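Local coordinates for protein 2-hydroxyisobutanoyl-CoA mutase large subunit (Aquincola tertiaricarbonis, PDB 4R3U) that interconverts 2-hydroxyisobutyryl-CoA and (S)-3-hydroxybutyryl-CoA together with its small cobalamin-binding partner subunit, as the substrate-binding subunit of a B12-dependent mutase, at residues E215-K220 and K448-G453. Numbering follows the deposited sequence.
Sequences EYMAQK and KLIEQG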
ATOM      1  N   GLU A 215      -4.849   5.778  30.304  1.00 26.18           N
ATOM      2  CA  GLU A 215      -6.309   5.676  30.469  1.00 24.65           C
ATOM      3  C   GLU A 215      -6.848   7.009  30.973  1.00 28.14           C
ATOM      4  O   GLU A 215      -7.835   7.502  30.443  1.00 27.79           O
ATOM      5  CB  GLU A 215      -6.666   4.534  31.434  1.00 25.52           C
ATOM      6  CG  GLU A 215      -6.432   3.134  30.848  1.00 26.70           C
ATOM      7  CD  GLU A 215      -7.179   2.851  29.561  1.00 24.92           C
ATOM      8  OE1 GLU A 215      -8.290   3.388  29.394  1.00 28.46           O
ATOM      9  OE2 GLU A 215      -6.613   2.180  28.674  1.00 36.78           O
ATOM     10  N   TYR A 216      -6.150   7.629  31.951  1.00 24.16           N
ATOM     11  CA  TYR A 216      -6.531   8.953  32.463  1.00 24.04           C
ATOM     12  C   TYR A 216      -6.327  10.022  31.386  1.00 28.09           C
ATOM     13  O   TYR A 216      -7.147  10.926  31.227  1.00 28.89           O
ATOM     14  CB  TYR A 216      -5.748   9.304  33.744  1.00 24.81           C
ATOM     15  CG  TYR A 216      -6.021   8.356  34.889  1.00 25.00           C
ATOM     16  CD1 TYR A 216      -7.265   8.320  35.514  1.00 26.31           C
ATOM     17  CD2 TYR A 216      -5.030   7.503  35.363  1.00 25.45           C
ATOM     18  CE1 TYR A 216      -7.528   7.425  36.555  1.00 28.13           C
ATOM     19  CE2 TYR A 216      -5.278   6.613  36.411  1.00 26.44           C
ATOM     20  CZ  TYR A 216      -6.532   6.568  36.997  1.00 31.07           C
ATOM     21  OH  TYR A 216      -6.781   5.679  38.019  1.00 26.66           O
ATOM     22  N   MET A 217      -5.231   9.881  30.640  1.00 23.65           N
ATOM     23  CA  MET A 217      -4.797  10.749  29.565  1.00 20.97           C
ATOM     24  C   MET A 217      -5.704  10.610  28.322  1.00 24.73           C
ATOM     25  O   MET A 217      -6.088  11.625  27.722  1.00 25.94           O
ATOM     26  CB  MET A 217      -3.369  10.330  29.152  1.00 21.62           C
ATOM     27  CG  MET A 217      -2.266  10.882  29.975  1.00 24.29           C
ATOM     28  SD  MET A 217      -0.724  10.656  29.040  1.00 26.91           S
ATOM     29  CE  MET A 217       0.444  11.025  30.313  1.00 25.58           C
ATOM     30  N   ALA A 218      -5.979   9.364  27.890  1.00 19.51           N
ATOM     31  CA  ALA A 218      -6.666   9.122  26.620  1.00 19.32           C
ATOM     32  C   ALA A 218      -7.735   8.044  26.506  1.00 22.45           C
ATOM     33  O   ALA A 218      -8.738   8.328  25.891  1.00 20.68           O
ATOM     34  CB  ALA A 218      -5.635   8.938  25.506  1.00 19.62           C
ATOM     35  N   GLN A 219      -7.493   6.790  26.939  1.00 20.91           N
ATOM     36  CA  GLN A 219      -8.484   5.743  26.668  1.00 20.72           C
ATOM     37  C   GLN A 219      -9.759   5.732  27.537  1.00 25.70           C
ATOM     38  O   GLN A 219     -10.809   5.232  27.109  1.00 23.18           O
ATOM     39  CB  GLN A 219      -7.841   4.372  26.435  1.00 21.57           C
ATOM     40  CG  GLN A 219      -8.873   3.300  26.061  1.00 19.12           C
ATOM     41  CD  GLN A 219      -8.293   2.106  25.409  1.00 27.31           C
ATOM     42  OE1 GLN A 219      -8.692   1.771  24.308  1.00 22.00           O
ATOM     43  NE2 GLN A 219      -7.349   1.432  26.078  1.00 17.11           N
ATOM     44  N   LYS A 220      -9.671   6.365  28.721  1.00 24.57           N
ATOM     45  CA  LYS A 220     -10.774   6.591  29.661  1.00 23.46           C
ATOM     46  C   LYS A 220     -11.393   5.336  30.341  1.00 26.18           C
ATOM     47  O   LYS A 220     -12.569   5.343  30.739  1.00 25.03           O
ATOM     48  CB  LYS A 220     -11.808   7.554  29.050  1.00 24.28           C
ATOM     49  CG  LYS A 220     -11.204   8.778  28.362  1.00 29.35           C
ATOM     50  CD  LYS A 220     -10.472   9.723  29.316  1.00 29.35           C
ATOM     51  CE  LYS A 220      -9.885  10.902  28.606  1.00 30.91           C
ATOM     52  NZ  LYS A 220     -10.681  12.121  28.848  1.00 42.78           N
ATOM     53  N   LYS A 448       0.744  14.717  38.561  1.00 38.75           N
ATOM     54  CA  LYS A 448       0.278  16.087  38.822  1.00 39.45           C
ATOM     55  C   LYS A 448      -0.318  16.749  37.575  1.00 42.27           C
ATOM     56  O   LYS A 448      -1.383  17.360  37.666  1.00 42.60           O
ATOM     57  CB  LYS A 448       1.391  16.971  39.427  1.00 43.55           C
ATOM     58  CG  LYS A 448       1.989  16.445  40.740  1.00 70.08           C
ATOM     59  CD  LYS A 448       1.014  16.217  41.949  1.00 77.60           C
ATOM     60  CE  LYS A 448       0.710  14.747  42.283  1.00 74.48           C
ATOM     61  NZ  LYS A 448       1.912  13.837  42.310  1.00 69.55           N
ATOM     62  N   LEU A 449       0.344  16.573  36.413  1.00 37.07           N
ATOM     63  CA  LEU A 449      -0.085  17.104  35.123  1.00 35.53           C
ATOM     64  C   LEU A 449      -1.338  16.410  34.618  1.00 36.69           C
ATOM     65  O   LEU A 449      -2.140  17.055  33.943  1.00 37.23           O
ATOM     66  CB  LEU A 449       1.059  17.033  34.098  1.00 35.50           C
ATOM     67  CG  LEU A 449       1.963  18.268  33.928  1.00 40.69           C
ATOM     68  CD1 LEU A 449       2.213  18.972  35.239  1.00 42.12           C
ATOM     69  CD2 LEU A 449       3.286  17.882  33.296  1.00 39.76           C
ATOM     70  N   ILE A 450      -1.523  15.117  34.963  1.00 31.79           N
ATOM     71  CA  ILE A 450      -2.727  14.334  34.648  1.00 31.27           C
ATOM     72  C   ILE A 450      -3.845  14.912  35.510  1.00 39.03           C
ATOM     73  O   ILE A 450      -4.930  15.184  34.996  1.00 39.24           O
ATOM     74  CB  ILE A 450      -2.526  12.795  34.866  1.00 32.92           C
ATOM     75  CG1 ILE A 450      -1.676  12.170  33.726  1.00 31.67           C
ATOM     76  CG2 ILE A 450      -3.863  12.065  35.027  1.00 30.62           C
ATOM     77  CD1 ILE A 450      -1.266  10.668  33.924  1.00 35.23           C
ATOM     78  N   GLU A 451      -3.550  15.183  36.803  1.00 38.09           N
ATOM     79  CA  GLU A 451      -4.501  15.807  37.730  1.00 38.83           C
ATOM     80  C   GLU A 451      -4.878  17.245  37.298  1.00 43.02           C
ATOM     81  O   GLU A 451      -5.996  17.682  37.566  1.00 44.25           O
ATOM     82  CB  GLU A 451      -3.959  15.792  39.163  1.00 41.13           C
ATOM     83  CG  GLU A 451      -3.944  14.417  39.811  1.00 50.26           C
ATOM     84  CD  GLU A 451      -3.161  14.294  41.111  1.00 67.21           C
ATOM     85  OE1 GLU A 451      -2.526  15.288  41.540  1.00 58.77           O
ATOM     86  OE2 GLU A 451      -3.173  13.185  41.695  1.00 56.92           O
ATOM     87  N   GLN A 452      -3.956  17.969  36.629  1.00 37.85           N
ATOM     88  CA  GLN A 452      -4.196  19.340  36.134  1.00 37.51           C
ATOM     89  C   GLN A 452      -4.882  19.299  34.732  1.00 40.75           C
ATOM     90  O   GLN A 452      -5.269  20.349  34.211  1.00 40.41           O
ATOM     91  CB  GLN A 452      -2.867  20.134  36.039  1.00 38.59           C
ATOM     92  CG  GLN A 452      -2.205  20.534  37.376  1.00 56.76           C
ATOM     93  CD  GLN A 452      -0.764  21.049  37.220  1.00 78.35           C
ATOM     94  OE1 GLN A 452      -0.374  21.614  36.183  1.00 75.43           O
ATOM     95  NE2 GLN A 452       0.070  20.877  38.250  1.00 62.92           N
ATOM     96  N   GLY A 453      -4.958  18.102  34.127  1.00 35.59           N
ATOM     97  CA  GLY A 453      -5.508  17.866  32.796  1.00 34.70           C
ATOM     98  C   GLY A 453      -4.670  18.446  31.672  1.00 40.79           C
ATOM     99  O   GLY A 453      -5.196  18.737  30.594  1.00 40.67           O
TER
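Ile450 reaches from helix 446-451 to helix 213-219 of the TIM-barrel-type substrate domain and meets Tyr216 and Met217 with its two branches. The contact is purely apolar: no hydrogen bond joins the segments, and they bury 147 Å² between them. With CG2 anti to the backbone N and CG1 anti to the carbonyl carbon (chi1 -75°), the isoleucine divides its branches between two neighbours. CG2 lies 3.6 Å from CB of Tyr216, beside the root of the phenol and oblique to its ring. From CB the ring turns off, taking OH well clear of Ile450, to hydrogen bonds with the Tyr224 carbonyl and Ser229 OG. The Ile450 and Met217 side chains cross at about a right angle, the methionine extended beyond CG, with CG1 of Ile450 4.0 Å from CG of Met217 and CD1 of Ile450 4.0 Å from CE of Met217. Phe455 touches both Met217 and Ile450.

On helix 213-219 the next two residues, Ala218 and Gln219, belong to the cobalamin pocket, and the Ala218 carbonyl accepts a hydrogen bond from the cofactor. Gln219, which also touches the acyl-CoA, is held by Glu215, its NE2 donating to the syn lone pair of Glu215 OE2 at 2.8 Å, nearly straight at 174°.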